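Sodium/sialic acid symporter SiaT (Proteus mirabilis, PDB 5NV9) imports the sialic acid N-acetylneuraminic acid into the cell, using the inward gradient of sodium, with two ions carried per substrate. Local coordinates at residues A20-V24 against W180-Q185; P46-G51 against E269-T273; G51-F55 against T276-V281; L84-L89 against N247-F251. The contacts are given in a common frame with arbitrary orientation. Numbering follows the deposited sequence.

How the contacts relate
From the N terminus, helix 8-29 supplies the first half of contact 1, whose loop closes at 180-185. Helix 47-58 gives the first segments of contacts 2 and 3, and both close far later on helix 267-301, so each crosses contact 1. These two are consecutive levels of one helix pair and share Gly-51; they also cross. Contact 4, joining 84-89 to 247-251, is nested inside the loops of contacts 2 and 3 but crosses contact 1. Phe-251 of contact 4 touches Val-54 of contact 3. Contacts 2 to 4 thus tie the LeuT-fold bundle together, while contact 1 joins helix 8-29 to the Na3-binding part of helix 155-203, which meets the bundle through Asp-182 and Ser-53.

Contact 1. Residues A20-V24 against W180-Q185; sequences AMLLV and WTDVIQ. With NA (sodium ion), chain C.
Two helical segments, 20-24 and 180-185, run nearly antiparallel (153° between their directions), with their axes 10.0 Å apart. Met-21 CA and Thr-181 CA, the closest such pair, are 6.1 Å apart. Apolar contacts fill the gap. Val-24 (chi1 t) points at the other helix, its CG1 3.7 Å from Thr-181 CG2 and 4.2 Å from Trp-180 CB, while its CG2 lies 3.9 Å from Ile-184 CD1. Met-21, modelled as selenomethionine, leaves its helix sideways and curls over the interface with chi angles m, m, p, so that its CE rests 3.7 Å from Ile-184 CG2 and its SE 4.0 Å from Thr-181 CB. Its backbone O is 3.8 Å from Thr-181 CG2.

Polar groups meet only by van der Waals contact here: Met-21 SE approaches Gln-185 NE2 to 3.7 Å, but that amide is hydrogen-bonded to Tyr-17 and Tyr-169, and Thr-181 OG1 bonds back to Gly-177 in its own helix. Metal binding belongs to the other face of 180-185. There Asp-182 (chi1 m), directed away from 20-24, holds sodium with OD1 at 2.1 Å and OD2 at 2.3 Å, joined by Ser-342, Ser-345 and Ser-346; this is the Na3 site. Between 20-24 and 180-185 the contact is therefore van der Waals packing alone; within helix 8-29, which precedes the inverted repeats of the LeuT fold, Tyr-17 adds the hydrogen bond to Gln-185 NE2.

Contact 2. Residues P46-G51 against E269-T273; sequences PGWAAG and ETKRT
Pro-46, extended at psi 164°, occupies the N-cap position, and from Gly-47 onward the chain is helical; 269-273 is helical throughout. The two helices run in roughly the same direction, 33° apart (signed crossing -33°), with axes only 7.2 Å from each other. The backbones touch along the glycine face, the nearest CA atoms being those of Gly-51 and Thr-273, 3.9 Å apart. Such closeness demands glycine: a CB on Gly-47 would clash with Glu-269 O and Arg-272 CB, and one on Gly-51 with Thr-273 O. Instead Gly-47 CA makes a CA-H...O contact with Glu-269 O (3.2 Å), and Thr-273 CA makes one with Gly-47 O (3.3 Å). Gly-51 CA lies 3.3 Å from Thr-273 O. This is a GxxxG motif with the right-handed crossing and CA-H...O pairing of parallel transmembrane helices, placed at the cytoplasmic ends of two LeuT-fold bundle helices. Among the side chains, Glu-269 (chi1 m, chi2 m) folds toward the start of helix 47-58. Its OE1 accepts a hydrogen bond from Gly-47 N at 2.8 Å and another from a water (2.8 Å) that in turn accepts from Trp-48 N (2.9 Å), so the carboxylate serves two backbone NH groups of the first turn. Its OE2 forms a salt bridge with Arg-272 NH1 at 2.9 Å, within the same helix. Thr-273 (chi1 m) packs its OG1 3.5 Å from Ala-50 CB.

Contact 3. Residues G51-F55 against T276-V281; sequences GVSVF and TNAKLV. With SLB (N-acetyl-beta-neuraminic acid), chain D.
Helices 51-55 and 276-281 cross at -44° with axes 8.1 Å apart, nearest at Gly-51 and Asn-277 (CA-CA 4.7 Å). The bare backbone of Gly-51 forms a hollow: Thr-276 CB sits 4.2 Å from Gly-51 CA, and Asn-277 CB lies 3.5 Å from Gly-51 O. Asn-277 (chi1 t) then projects OD1 into the notch between Val-54 CG1 (3.4 Å) and Phe-55 CB (3.5 Å), without a hydrogen bond. Leu-280 (m, t) is the main bump. Its CB stands over one face of the Phe-55 ring, 3.7 Å from the centroid in a CH-pi contact, while its CD1 reaches Val-52 CG2 at 4.0 Å. At the ring edge, Val-281 CG2 is 3.5 Å from Phe-55 CD1.

Phe-55 and Val-281 line the sialic acid pocket: Phe-55 CE1 is 4.0 Å from C9 of the sugar, and Val-281 CG1 3.7 Å from its O9. Around this wedge, Ser-190 of helix 155-203 touches Phe-55, while Gln-82 and Ile-86 of helix 80-87 pack on Val-281.

Contact 4. Residues L84-L89 against N247-F251; sequences LAIAIL and NIQQF
Residues 84-87 and 247-251 are helical, and the segments run in the same general sense, with CA atoms nearest at Ala-85/Asn-247 (5.4 Å), Ile-88/Ile-248 (7.3 Å) and Leu-89/Phe-251 (7.8 Å). Asn-247 (chi1 m) opens the second segment pointing at the first. Its CG is 3.6 Å from Ala-85 CB, and its ND2 lies 3.7 Å from Leu-84 CB while donating to Gly-81 O, which pins the amide to helix 80-87. The backbone O of Asn-247 is 3.5 Å from Ile-88 CD1 (chi1 p). Ile-248 follows more loosely, its CG1 4.3 Å from Ile-88 CG2. The helix then widens into a pi-type turn at 249-251, and Phe-251 (chi1 m) again faces across. Three side chains flank it: Ile-88 CD1 lies 4.1 Å from Phe-251 CB, Leu-89 CD2 3.9 Å from Phe-251 CD1, and Ala-85 CB 4.2 Å from Phe-251 CE2.

The pair joins two bundle helices of the LeuT fold beside the substrate, the nearest atoms of the Asn-247 side chain and the bound sialic acid being about 4 Å apart. Helix 47-58 meets Phe-251 through Val-54, helix 267-301 reaches Leu-89 and Phe-251 through Asn-277, and helix 415-427 meets Ile-248 through Thr-419.

Contact 1. Residues A20-V24 against W180-Q185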
loop_
_atom_site.group_PDB
_atom_site.type_symbol
_atom_site.label_atom_id
_atom_site.label_comp_id
_atom_site.label_asym_id
_atom_site.label_seq_id
_atom_site.Cartn_x
_atom_site.Cartn_y
_atom_site.Cartn_z
ATOM N N ALA A 20 -4.284 -17.451 14.490
ATOM C CA ALA A 20 -2.867 -17.590 14.195
ATOM C C ALA A 20 -2.164 -16.210 14.168
ATOM O O ALA A 20 -0.988 -16.078 14.532
ATOM C CB ALA A 20 -2.700 -18.261 12.816
HETATM N N MSE A 21 -2.868 -15.198 13.685
HETATM C CA MSE A 21 -2.325 -13.811 13.589
HETATM C C MSE A 21 -2.146 -13.253 14.973
HETATM O O MSE A 21 -1.087 -12.732 15.288
HETATM C CB MSE A 21 -3.236 -12.887 12.791
HETATM C CG MSE A 21 -3.363 -13.140 11.289
HETATM SE SE MSE A 21 -1.710 -13.629 10.340
HETATM C CE MSE A 21 -1.602 -15.578 10.604
ATOM N N LEU A 22 -3.147 -13.371 15.844
ATOM C CA LEU A 22 -2.981 -12.979 17.251
ATOM C C LEU A 22 -1.869 -13.715 17.984
ATOM O O LEU A 22 -1.145 -13.141 18.810
ATOM C CB LEU A 22 -4.313 -13.148 18.019
ATOM C CG LEU A 22 -5.442 -12.167 17.626
ATOM C CD1 LEU A 22 -6.851 -12.720 17.945
ATOM C CD2 LEU A 22 -5.199 -10.816 18.257
ATOM N N LEU A 23 -1.683 -14.995 17.686
ATOM C CA LEU A 23 -0.645 -15.754 18.392
ATOM C C LEU A 23 0.772 -15.307 17.991
ATOM O O LEU A 23 1.668 -15.206 18.847
ATOM C CB LEU A 23 -0.855 -17.240 18.177
ATOM C CG LEU A 23 -2.042 -17.898 18.929
ATOM C CD1 LEU A 23 -2.348 -19.205 18.244
ATOM C CD2 LEU A 23 -1.660 -18.159 20.377
ATOM N N VAL A 24 0.993 -15.062 16.701
ATOM C CA VAL A 24 2.238 -14.409 16.257
ATOM C C VAL A 24 2.505 -13.080 17.029
ATOM O O VAL A 24 3.594 -12.865 17.574
ATOM C CB VAL A 24 2.243 -14.137 14.734
ATOM C CG1 VAL A 24 3.500 -13.389 14.354
ATOM C CG2 VAL A 24 2.181 -15.451 13.983
ATOM N N TRP A 180 6.268 -10.526 10.512
ATOM C CA TRP A 180 6.029 -11.989 10.445
ATOM C C TRP A 180 4.570 -12.396 10.157
ATOM O O TRP A 180 4.373 -13.317 9.355
ATOM C CB TRP A 180 6.603 -12.657 11.647
ATOM C CG TRP A 180 8.108 -12.681 11.652
ATOM C CD1 TRP A 180 8.904 -12.035 12.537
ATOM C CD2 TRP A 180 8.999 -13.377 10.756
ATOM N NE1 TRP A 180 10.212 -12.262 12.257
ATOM C CE2 TRP A 180 10.309 -13.083 11.176
ATOM C CE3 TRP A 180 8.820 -14.229 9.671
ATOM C CZ2 TRP A 180 11.427 -13.587 10.545
ATOM C CZ3 TRP A 180 9.924 -14.735 9.058
ATOM C CH2 TRP A 180 11.200 -14.443 9.499
ATOM N N THR A 181 3.578 -11.682 10.694
ATOM C CA THR A 181 2.225 -11.748 10.147
ATOM C C THR A 181 2.076 -11.426 8.637
ATOM O O THR A 181 1.303 -12.107 7.931
ATOM C CB THR A 181 1.189 -10.902 10.941
ATOM O OG1 THR A 181 1.591 -9.544 10.969
ATOM C CG2 THR A 181 1.027 -11.428 12.378
ATOM N N ASP A 182 2.765 -10.366 8.175
ATOM C CA ASP A 182 2.831 -10.014 6.766
ATOM C C ASP A 182 3.362 -11.147 5.893
ATOM O O ASP A 182 2.894 -11.298 4.779
ATOM C CB ASP A 182 3.713 -8.785 6.431
ATOM C CG ASP A 182 3.091 -7.463 6.781
ATOM O OD1 ASP A 182 1.896 -7.408 7.110
ATOM O OD2 ASP A 182 3.840 -6.421 6.753
ATOM N N VAL A 183 4.324 -11.919 6.389
ATOM C CA VAL A 183 4.937 -13.008 5.622
ATOM C C VAL A 183 3.898 -14.076 5.399
ATOM O O VAL A 183 3.752 -14.613 4.282
ATOM C CB VAL A 183 6.184 -13.607 6.324
ATOM C CG1 VAL A 183 6.695 -14.887 5.655
ATOM C CG2 VAL A 183 7.309 -12.592 6.417
ATOM N N ILE A 184 3.135 -14.365 6.440
ATOM C CA ILE A 184 2.111 -15.418 6.354
ATOM C C ILE A 184 1.000 -14.888 5.441
ATOM O O ILE A 184 0.466 -15.616 4.592
ATOM C CB ILE A 184 1.514 -15.762 7.752
ATOM C CG1 ILE A 184 2.587 -16.355 8.690
ATOM C CG2 ILE A 184 0.310 -16.715 7.626
ATOM C CD1 ILE A 184 2.202 -16.268 10.165
ATOM N N GLN A 185 0.629 -13.617 5.655
ATOM C CA GLN A 185 -0.500 -13.044 4.914
ATOM C C GLN A 185 -0.120 -12.848 3.487
ATOM O O GLN A 185 -0.947 -13.066 2.640
ATOM C CB GLN A 185 -0.978 -11.734 5.520
ATOM C CG GLN A 185 -1.555 -11.924 6.908
ATOM C CD GLN A 185 -1.572 -10.681 7.708
ATOM O OE1 GLN A 185 -0.720 -9.781 7.526
ATOM N NE2 GLN A 185 -2.632 -10.544 8.542
HETATM NA NA NA C . 1.966 -5.315 7.597
#

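Contact 2. Residues P46-G51 against E269-T273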
loop_
_atom_site.group_PDB
_atom_site.type_symbol
_atom_site.label_atom_id
_atom_site.label_comp_id
_atom_site.label_asym_id
_atom_site.label_seq_id
_atom_site.Cartn_x
_atom_site.Cartn_y
_atom_site.Cartn_z
ATOM N N PRO A 46 15.395 -11.074 8.754
ATOM C CA PRO A 46 16.136 -11.292 7.484
ATOM C C PRO A 46 15.515 -10.647 6.285
ATOM O O PRO A 46 14.287 -10.330 6.280
ATOM C CB PRO A 46 16.032 -12.820 7.257
ATOM C CG PRO A 46 14.866 -13.249 8.068
ATOM C CD PRO A 46 14.676 -12.265 9.207
ATOM N N GLY A 47 16.334 -10.542 5.229
ATOM C CA GLY A 47 15.954 -9.910 3.998
ATOM C C GLY A 47 14.741 -10.505 3.351
ATOM O O GLY A 47 13.828 -9.787 2.979
ATOM N N TRP A 48 14.726 -11.821 3.185
ATOM C CA TRP A 48 13.591 -12.453 2.536
ATOM C C TRP A 48 12.301 -12.100 3.248
ATOM O O TRP A 48 11.322 -11.832 2.598
ATOM C CB TRP A 48 13.760 -13.954 2.422
ATOM C CG TRP A 48 13.594 -14.765 3.717
ATOM C CD1 TRP A 48 14.581 -15.180 4.559
ATOM C CD2 TRP A 48 12.367 -15.288 4.228
ATOM N NE1 TRP A 48 14.031 -15.900 5.621
ATOM C CE2 TRP A 48 12.672 -15.993 5.427
ATOM C CE3 TRP A 48 11.029 -15.231 3.785
ATOM C CZ2 TRP A 48 11.684 -16.621 6.211
ATOM C CZ3 TRP A 48 10.043 -15.869 4.578
ATOM C CH2 TRP A 48 10.383 -16.538 5.782
ATOM N N ALA A 49 12.278 -12.129 4.588
ATOM C CA ALA A 49 11.048 -11.809 5.343
ATOM C C ALA A 49 10.577 -10.327 5.182
ATOM O O ALA A 49 9.327 -9.988 5.008
ATOM C CB ALA A 49 11.271 -12.127 6.816
ATOM N N ALA A 50 11.547 -9.435 5.265
ATOM C CA ALA A 50 11.267 -7.992 5.011
ATOM C C ALA A 50 10.746 -7.775 3.581
ATOM O O ALA A 50 9.861 -6.970 3.363
ATOM C CB ALA A 50 12.481 -7.146 5.289
ATOM N N GLY A 51 11.246 -8.531 2.620
ATOM C CA GLY A 51 10.780 -8.398 1.223
ATOM C C GLY A 51 9.377 -8.888 0.961
ATOM O O GLY A 51 8.636 -8.277 0.212
ATOM N N GLU A 269 21.511 -8.103 3.149
ATOM C CA GLU A 269 20.132 -8.539 3.478
ATOM C C GLU A 269 19.112 -7.537 2.936
ATOM O O GLU A 269 18.023 -7.932 2.564
ATOM C CB GLU A 269 19.976 -8.730 4.991
ATOM C CG GLU A 269 20.656 -10.010 5.490
ATOM C CD GLU A 269 20.097 -11.253 4.786
ATOM O OE1 GLU A 269 18.911 -11.246 4.365
ATOM O OE2 GLU A 269 20.840 -12.247 4.596
ATOM N N THR A 270 19.506 -6.251 2.871
ATOM C CA THR A 270 18.715 -5.215 2.253
ATOM C C THR A 270 18.465 -5.475 0.799
ATOM O O THR A 270 17.328 -5.312 0.335
ATOM C CB THR A 270 19.308 -3.801 2.509
ATOM O OG1 THR A 270 19.574 -3.648 3.919
ATOM C CG2 THR A 270 18.366 -2.772 2.100
ATOM N N LYS A 271 19.503 -5.866 0.053
ATOM C CA LYS A 271 19.301 -6.309 -1.320
ATOM C C LYS A 271 18.314 -7.502 -1.449
ATOM O O LYS A 271 17.461 -7.587 -2.375
ATOM C CB LYS A 271 20.650 -6.714 -1.935
ATOM C CG LYS A 271 20.715 -6.552 -3.426
ATOM C CD LYS A 271 21.840 -7.350 -4.087
ATOM C CE LYS A 271 23.099 -7.392 -3.274
ATOM N NZ LYS A 271 23.674 -6.044 -3.010
ATOM N N ARG A 272 18.454 -8.455 -0.546
ATOM C CA ARG A 272 17.521 -9.558 -0.522
ATOM C C ARG A 272 16.070 -9.128 -0.315
ATOM O O ARG A 272 15.163 -9.753 -0.888
ATOM C CB ARG A 272 17.956 -10.572 0.538
ATOM C CG ARG A 272 19.133 -11.338 0.036
ATOM C CD ARG A 272 19.781 -12.149 1.136
ATOM N NE ARG A 272 20.760 -13.041 0.538
ATOM C CZ ARG A 272 21.404 -14.021 1.178
ATOM N NH1 ARG A 272 21.188 -14.237 2.474
ATOM N NH2 ARG A 272 22.247 -14.811 0.499
ATOM N N THR A 273 15.848 -8.100 0.513
ATOM C CA THR A 273 14.518 -7.527 0.659
ATOM C C THR A 273 13.986 -7.059 -0.727
ATOM O O THR A 273 12.850 -7.400 -1.129
ATOM C CB THR A 273 14.523 -6.322 1.652
ATOM O OG1 THR A 273 14.989 -6.721 2.931
ATOM C CG2 THR A 273 13.154 -5.648 1.791
HETATM O O HOH W 1 17.279 -13.264 3.445
#

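Contact 3. Residues G51-F55 against T276-V281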
loop_
_atom_site.group_PDB
_atom_site.type_symbol
_atom_site.label_atom_id
_atom_site.label_comp_id
_atom_site.label_asym_id
_atom_site.label_seq_id
_atom_site.Cartn_x
_atom_site.Cartn_y
_atom_site.Cartn_z
ATOM N N GLY A 51 11.246 -8.531 2.620
ATOM C CA GLY A 51 10.780 -8.398 1.223
ATOM C C GLY A 51 9.377 -8.888 0.961
ATOM O O GLY A 51 8.636 -8.277 0.212
ATOM N N VAL A 52 8.998 -10.010 1.585
ATOM C CA VAL A 52 7.598 -10.442 1.573
ATOM C C VAL A 52 6.663 -9.431 2.301
ATOM O O VAL A 52 5.464 -9.228 1.968
ATOM C CB VAL A 52 7.410 -11.874 2.196
ATOM C CG1 VAL A 52 5.930 -12.270 2.067
ATOM C CG2 VAL A 52 8.281 -12.908 1.421
ATOM N N SER A 53 7.181 -8.864 3.342
ATOM C CA SER A 53 6.437 -7.872 4.124
ATOM C C SER A 53 6.183 -6.580 3.315
ATOM O O SER A 53 5.126 -5.937 3.489
ATOM C CB SER A 53 7.204 -7.512 5.427
ATOM O OG SER A 53 6.489 -6.506 6.140
ATOM N N VAL A 54 7.138 -6.233 2.444
ATOM C CA VAL A 54 7.004 -5.024 1.579
ATOM C C VAL A 54 5.872 -5.306 0.591
ATOM O O VAL A 54 5.018 -4.500 0.415
ATOM C CB VAL A 54 8.291 -4.724 0.735
ATOM C CG1 VAL A 54 7.982 -3.736 -0.377
ATOM C CG2 VAL A 54 9.428 -4.201 1.569
ATOM N N PHE A 55 5.886 -6.487 -0.047
ATOM C CA PHE A 55 4.828 -6.897 -1.011
ATOM C C PHE A 55 3.452 -6.891 -0.337
ATOM O O PHE A 55 2.492 -6.357 -0.894
ATOM C CB PHE A 55 5.168 -8.262 -1.652
ATOM C CG PHE A 55 4.146 -8.770 -2.656
ATOM C CD1 PHE A 55 4.030 -8.173 -3.891
ATOM C CD2 PHE A 55 3.333 -9.887 -2.370
ATOM C CE1 PHE A 55 3.114 -8.629 -4.814
ATOM C CE2 PHE A 55 2.415 -10.343 -3.295
ATOM C CZ PHE A 55 2.315 -9.721 -4.520
ATOM N N THR A 276 13.477 -10.182 -3.203
ATOM C CA THR A 276 12.331 -10.995 -2.875
ATOM C C THR A 276 10.997 -10.302 -3.265
ATOM O O THR A 276 10.039 -10.951 -3.737
ATOM C CB THR A 276 12.308 -11.273 -1.376
ATOM O OG1 THR A 276 13.513 -11.934 -1.004
ATOM C CG2 THR A 276 11.158 -12.147 -1.036
ATOM N N ASN A 277 10.907 -9.010 -2.962
ATOM C CA ASN A 277 9.756 -8.238 -3.322
ATOM C C ASN A 277 9.608 -8.219 -4.849
ATOM O O ASN A 277 8.513 -8.491 -5.351
ATOM C CB ASN A 277 9.833 -6.823 -2.757
ATOM C CG ASN A 277 8.734 -5.945 -3.289
ATOM O OD1 ASN A 277 7.600 -6.071 -2.865
ATOM N ND2 ASN A 277 9.061 -5.066 -4.284
ATOM N N ALA A 278 10.681 -7.933 -5.584
ATOM C CA ALA A 278 10.633 -8.024 -7.055
ATOM C C ALA A 278 10.123 -9.338 -7.657
ATOM O O ALA A 278 9.306 -9.323 -8.572
ATOM C CB ALA A 278 11.950 -7.663 -7.657
ATOM N N LYS A 279 10.568 -10.466 -7.131
ATOM C CA LYS A 279 10.069 -11.766 -7.566
ATOM C C LYS A 279 8.555 -11.896 -7.403
ATOM O O LYS A 279 7.881 -12.304 -8.345
ATOM C CB LYS A 279 10.755 -12.852 -6.798
ATOM C CG LYS A 279 12.222 -12.973 -7.199
ATOM C CD LYS A 279 12.979 -13.817 -6.191
ATOM C CE LYS A 279 14.343 -14.199 -6.721
ATOM N NZ LYS A 279 14.827 -15.353 -5.920
ATOM N N LEU A 280 8.030 -11.459 -6.250
ATOM C CA LEU A 280 6.592 -11.518 -5.984
ATOM C C LEU A 280 5.768 -10.622 -6.905
ATOM O O LEU A 280 4.697 -11.032 -7.390
ATOM C CB LEU A 280 6.285 -11.207 -4.501
ATOM C CG LEU A 280 6.709 -12.322 -3.547
ATOM C CD1 LEU A 280 6.780 -11.838 -2.086
ATOM C CD2 LEU A 280 5.720 -13.485 -3.662
ATOM N N VAL A 281 6.274 -9.397 -7.171
ATOM C CA VAL A 281 5.588 -8.446 -7.974
ATOM C C VAL A 281 5.622 -8.900 -9.448
ATOM O O VAL A 281 4.708 -8.614 -10.224
ATOM C CB VAL A 281 6.184 -7.030 -7.765
ATOM C CG1 VAL A 281 5.567 -6.048 -8.727
ATOM C CG2 VAL A 281 5.948 -6.564 -6.335
HETATM C C1 SLB D . -2.909 -1.764 -3.146
HETATM C C2 SLB D . -1.871 -1.117 -4.021
HETATM C C3 SLB D . -2.557 -0.184 -4.991
HETATM C C4 SLB D . -1.595 0.362 -6.070
HETATM C C5 SLB D . -1.045 -0.870 -6.789
HETATM C C6 SLB D . -0.350 -1.802 -5.774
HETATM C C7 SLB D . 0.226 -3.091 -6.376
HETATM C C8 SLB D . 0.869 -3.958 -5.326
HETATM C C9 SLB D . 1.587 -5.155 -5.947
HETATM C C10 SLB D . -0.278 -0.798 -9.133
HETATM C C11 SLB D . 0.959 -0.622 -9.975
HETATM N N5 SLB D . -0.094 -0.486 -7.842
HETATM O O1A SLB D . -3.376 -2.900 -3.503
HETATM O O1B SLB D . -3.315 -1.118 -2.106
HETATM O O2 SLB D . -0.895 -0.385 -3.226
HETATM O O4 SLB D . -2.303 1.221 -7.030
HETATM O O6 SLB D . -1.270 -2.199 -4.761
HETATM O O7 SLB D . -0.807 -3.879 -6.976
HETATM O O8 SLB D . 1.790 -3.190 -4.559
HETATM O O9 SLB D . 2.713 -4.755 -6.769
HETATM O O10 SLB D . -1.344 -1.247 -9.586
#

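Contact 4. Residues L84-L89 against N247-F251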
loop_
_atom_site.group_PDB
_atom_site.type_symbol
_atom_site.label_atom_id
_atom_site.label_comp_id
_atom_site.label_asym_id
_atom_site.label_seq_id
_atom_site.Cartn_x
_atom_site.Cartn_y
_atom_site.Cartn_z
ATOM N N LEU A 84 6.916 -1.409 -13.739
ATOM C CA LEU A 84 7.620 -0.145 -13.456
ATOM C C LEU A 84 8.059 -0.099 -11.994
ATOM O O LEU A 84 8.963 0.584 -11.677
ATOM C CB LEU A 84 6.745 1.070 -13.729
ATOM C CG LEU A 84 6.419 1.257 -15.210
ATOM C CD1 LEU A 84 5.400 2.389 -15.441
ATOM C CD2 LEU A 84 7.685 1.483 -16.010
ATOM N N ALA A 85 7.379 -0.829 -11.131
ATOM C CA ALA A 85 7.631 -0.854 -9.679
ATOM C C ALA A 85 8.862 -1.693 -9.439
ATOM O O ALA A 85 9.587 -1.467 -8.468
ATOM C CB ALA A 85 6.450 -1.437 -8.933
ATOM N N ILE A 86 9.090 -2.671 -10.310
ATOM C CA ILE A 86 10.313 -3.451 -10.237
ATOM C C ILE A 86 11.458 -2.659 -10.871
ATOM O O ILE A 86 12.533 -2.587 -10.301
ATOM C CB ILE A 86 10.154 -4.794 -10.943
ATOM C CG1 ILE A 86 9.048 -5.592 -10.275
ATOM C CG2 ILE A 86 11.478 -5.563 -11.019
ATOM C CD1 ILE A 86 8.699 -6.843 -11.053
ATOM N N ALA A 87 11.223 -2.073 -12.046
ATOM C CA ALA A 87 12.261 -1.323 -12.737
ATOM C C ALA A 87 12.905 -0.193 -11.945
ATOM O O ALA A 87 14.058 0.117 -12.155
ATOM C CB ALA A 87 11.703 -0.755 -14.027
ATOM N N ILE A 88 12.181 0.469 -11.056
ATOM C CA ILE A 88 12.810 1.514 -10.239
ATOM C C ILE A 88 13.631 0.994 -9.056
ATOM O O ILE A 88 14.411 1.763 -8.501
ATOM C CB ILE A 88 11.790 2.537 -9.671
ATOM C CG1 ILE A 88 10.769 1.867 -8.785
ATOM C CG2 ILE A 88 11.091 3.297 -10.814
ATOM C CD1 ILE A 88 10.175 2.776 -7.742
ATOM N N LEU A 89 13.497 -0.279 -8.661
ATOM C CA LEU A 89 14.166 -0.769 -7.438
ATOM C C LEU A 89 15.696 -0.599 -7.346
ATOM O O LEU A 89 16.190 -0.298 -6.277
ATOM C CB LEU A 89 13.772 -2.235 -7.093
ATOM C CG LEU A 89 12.284 -2.419 -6.735
ATOM C CD1 LEU A 89 11.865 -3.867 -6.466
ATOM C CD2 LEU A 89 11.844 -1.518 -5.589
ATOM N N ASN A 247 4.875 4.804 -7.991
ATOM C CA ASN A 247 5.810 3.785 -7.550
ATOM C C ASN A 247 7.011 4.459 -6.896
ATOM O O ASN A 247 7.477 3.986 -5.860
ATOM C CB ASN A 247 6.283 2.843 -8.706
ATOM C CG ASN A 247 5.174 1.890 -9.188
ATOM O OD1 ASN A 247 4.295 1.532 -8.424
ATOM N ND2 ASN A 247 5.183 1.545 -10.461
ATOM N N ILE A 248 7.497 5.585 -7.455
ATOM C CA ILE A 248 8.562 6.301 -6.796
ATOM C C ILE A 248 8.043 6.750 -5.417
ATOM O O ILE A 248 8.749 6.660 -4.395
ATOM C CB ILE A 248 9.087 7.472 -7.623
ATOM C CG1 ILE A 248 9.775 6.922 -8.882
ATOM C CG2 ILE A 248 10.139 8.238 -6.868
ATOM C CD1 ILE A 248 9.738 7.920 -10.041
ATOM N N GLN A 249 6.835 7.254 -5.373
ATOM C CA GLN A 249 6.266 7.625 -4.043
ATOM C C GLN A 249 6.338 6.444 -3.092
ATOM O O GLN A 249 6.802 6.548 -1.945
ATOM C CB GLN A 249 4.827 8.075 -4.183
ATOM C CG GLN A 249 4.212 8.357 -2.831
ATOM C CD GLN A 249 2.840 8.996 -2.921
ATOM O OE1 GLN A 249 2.553 9.800 -3.808
ATOM N NE2 GLN A 249 2.005 8.694 -1.957
ATOM N N GLN A 250 5.842 5.326 -3.556
ATOM C CA GLN A 250 5.672 4.106 -2.676
ATOM C C GLN A 250 6.994 3.605 -2.110
ATOM O O GLN A 250 7.079 3.303 -0.938
ATOM C CB GLN A 250 4.971 2.986 -3.448
ATOM C CG GLN A 250 4.678 1.687 -2.684
ATOM C CD GLN A 250 3.687 1.886 -1.551
ATOM O OE1 GLN A 250 2.479 1.637 -1.706
ATOM N NE2 GLN A 250 4.188 2.357 -0.401
ATOM N N PHE A 251 8.031 3.594 -2.943
ATOM C CA PHE A 251 9.312 3.021 -2.595
ATOM C C PHE A 251 10.397 3.947 -2.094
ATOM O O PHE A 251 11.403 3.423 -1.594
ATOM C CB PHE A 251 9.791 2.114 -3.762
ATOM C CG PHE A 251 8.895 0.929 -3.959
ATOM C CD1 PHE A 251 9.087 -0.231 -3.216
ATOM C CD2 PHE A 251 7.801 0.995 -4.827
ATOM C CE1 PHE A 251 8.233 -1.318 -3.360
ATOM C CE2 PHE A 251 6.931 -0.092 -4.978
ATOM C CZ PHE A 251 7.165 -1.246 -4.238
#